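Side-chain contact in telomerase reverse transcriptase (Candida tropicalis MYA-3404, PDB 6ZD1), which probably elongates telomeres as a reverse transcriptase, adding simple sequence repeats to chromosome ends by copying a template within the telomerase RNA: residues K550-V554 and G555-N559. Sequence-based numbering, arbitrary orientation.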
loop_
_atom_site.group_PDB
_atom_site.type_symbol
_atom_site.label_atom_id
_atom_site.label_comp_id
_atom_site.label_asym_id
_atom_site.label_seq_id
_atom_site.Cartn_x
_atom_site.Cartn_y
_atom_site.Cartn_z
ATOM N N LYS A 550 -10.802 14.552 -25.631
ATOM C CA LYS A 550 -10.244 14.264 -24.317
ATOM C C LYS A 550 -10.415 12.784 -24.005
ATOM O O LYS A 550 -11.519 12.243 -24.125
ATOM C CB LYS A 550 -10.913 15.115 -23.234
ATOM C CG LYS A 550 -10.253 16.464 -22.988
ATOM C CD LYS A 550 -10.510 17.442 -24.123
ATOM C CE LYS A 550 -11.991 17.767 -24.260
ATOM N NZ LYS A 550 -12.230 18.805 -25.305
HETATM N N MSE A 551 -9.328 12.136 -23.603
HETATM C CA MSE A 551 -9.396 10.763 -23.118
HETATM C C MSE A 551 -8.698 10.651 -21.767
HETATM O O MSE A 551 -7.659 11.271 -21.544
HETATM C CB MSE A 551 -8.758 9.794 -24.116
HETATM C CG MSE A 551 -8.676 8.361 -23.609
HETATM SE SE MSE A 551 -7.791 7.120 -24.823
HETATM C CE MSE A 551 -9.080 7.158 -26.286
ATOM N N THR A 552 -9.276 9.866 -20.861
ATOM C CA THR A 552 -8.687 9.624 -19.550
ATOM C C THR A 552 -7.966 8.282 -19.573
ATOM O O THR A 552 -8.602 7.223 -19.623
ATOM C CB THR A 552 -9.746 9.658 -18.451
ATOM O OG1 THR A 552 -10.325 10.967 -18.390
ATOM C CG2 THR A 552 -9.118 9.334 -17.104
ATOM N N PHE A 553 -6.642 8.331 -19.553
ATOM C CA PHE A 553 -5.829 7.158 -19.298
ATOM C C PHE A 553 -5.543 7.128 -17.798
ATOM O O PHE A 553 -6.112 7.910 -17.033
ATOM C CB PHE A 553 -4.574 7.186 -20.165
ATOM C CG PHE A 553 -3.906 5.851 -20.305
ATOM C CD1 PHE A 553 -4.652 4.712 -20.545
ATOM C CD2 PHE A 553 -2.531 5.739 -20.205
ATOM C CE1 PHE A 553 -4.039 3.481 -20.674
ATOM C CE2 PHE A 553 -1.912 4.512 -20.335
ATOM C CZ PHE A 553 -2.670 3.380 -20.572
ATOM N N VAL A 554 -4.675 6.218 -17.349
ATOM C CA VAL A 554 -4.469 6.047 -15.914
ATOM C C VAL A 554 -3.989 7.359 -15.307
ATOM O O VAL A 554 -2.865 7.808 -15.564
ATOM C CB VAL A 554 -3.468 4.919 -15.659
ATOM C CG1 VAL A 554 -4.161 3.579 -15.753
ATOM C CG2 VAL A 554 -2.333 4.986 -16.677
ATOM N N GLY A 555 -4.822 7.953 -14.455
ATOM C CA GLY A 555 -4.471 9.181 -13.763
ATOM C C GLY A 555 -4.249 10.405 -14.635
ATOM O O GLY A 555 -3.977 11.493 -14.115
ATOM N N LEU A 556 -4.369 10.257 -15.954
ATOM C CA LEU A 556 -4.005 11.307 -16.896
ATOM C C LEU A 556 -5.194 11.714 -17.752
ATOM O O LEU A 556 -5.978 10.868 -18.192
ATOM C CB LEU A 556 -2.873 10.855 -17.818
ATOM C CG LEU A 556 -1.608 10.315 -17.163
ATOM C CD1 LEU A 556 -0.624 9.859 -18.228
ATOM C CD2 LEU A 556 -0.989 11.369 -16.266
ATOM N N ASP A 557 -5.304 13.014 -17.999
ATOM C CA ASP A 557 -6.202 13.559 -19.008
ATOM C C ASP A 557 -5.371 13.876 -20.242
ATOM O O ASP A 557 -4.457 14.705 -20.178
ATOM C CB ASP A 557 -6.912 14.815 -18.505
ATOM C CG ASP A 557 -8.253 14.512 -17.879
ATOM O OD1 ASP A 557 -8.629 13.322 -17.828
ATOM O OD2 ASP A 557 -8.934 15.467 -17.445
ATOM N N ILE A 558 -5.673 13.210 -21.353
ATOM C CA ILE A 558 -4.883 13.327 -22.574
ATOM C C ILE A 558 -5.757 13.926 -23.666
ATOM O O ILE A 558 -6.802 13.360 -24.015
ATOM C CB ILE A 558 -4.313 11.971 -23.014
ATOM C CG1 ILE A 558 -3.461 11.369 -21.896
ATOM C CG2 ILE A 558 -3.493 12.138 -24.282
ATOM C CD1 ILE A 558 -2.979 9.964 -22.185
ATOM N N ASN A 559 -5.329 15.066 -24.205
ATOM C CA ASN A 559 -6.026 15.711 -25.312
ATOM C C ASN A 559 -5.545 15.103 -26.625
ATOM O O ASN A 559 -4.353 15.153 -26.941
ATOM C CB ASN A 559 -5.796 17.223 -25.293
ATOM C CG ASN A 559 -6.714 17.969 -26.256
ATOM O OD1 ASN A 559 -6.815 17.624 -27.433
ATOM N ND2 ASN A 559 -7.390 18.992 -25.753
#
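With chi1 of Thr552 at -63°, OG1 stands beside the backbone N and opposite the carbonyl carbon, where it meets the carboxylate of Asp557; chi1 of Asp557, at -93°, lies well off the staggered value and brings OD1 close. Thr552 OG1 donates to Asp557 OD1 over 3.0 Å, arriving nearly along the C-O axis of the carboxylate, and the two side chains slant across each other. They form a non-hydrogen-bonded pair of a tight antiparallel hairpin, so here the side chains add a polar link that the backbone does not supply. Beside them, the side chains of Lys550 and Asn559 keep each other company and point the same way, with Lys550 CD 3.8 Å from Asn559 ND2, while Asn559 OD1 turns to the backbone N of Leu561.

The other face is apolar: CD1 at the end of Ile558 reaches Phe553 CB at 3.8 Å, and Val554 CG2 lies over the rim of one face of the Phe553 ring. Met551 N to Ile558 O and Ile558 N to Met551 O, each 2.8 Å, make Met551 and Ile558 a hydrogen-bonded antiparallel pair. A type II turn from Phe553 to Leu556 reverses the chain, with Gly555 at positive phi (64°), and Leu556 N donates to Phe553 O at 3.1 Å.

Strand 565-567 extends the hairpin into a three-stranded antiparallel sheet beyond 556-559. The face carrying Met551, Phe553, Leu556 and Ile558 packs against other parts of the reverse transcriptase region: Phe553 and Ile558 meet Ile505 of strand 503-508, selenomethionine Met551 touches strand 539-541, and Phe553, Leu556 and Ile558 pack on helix 309-326.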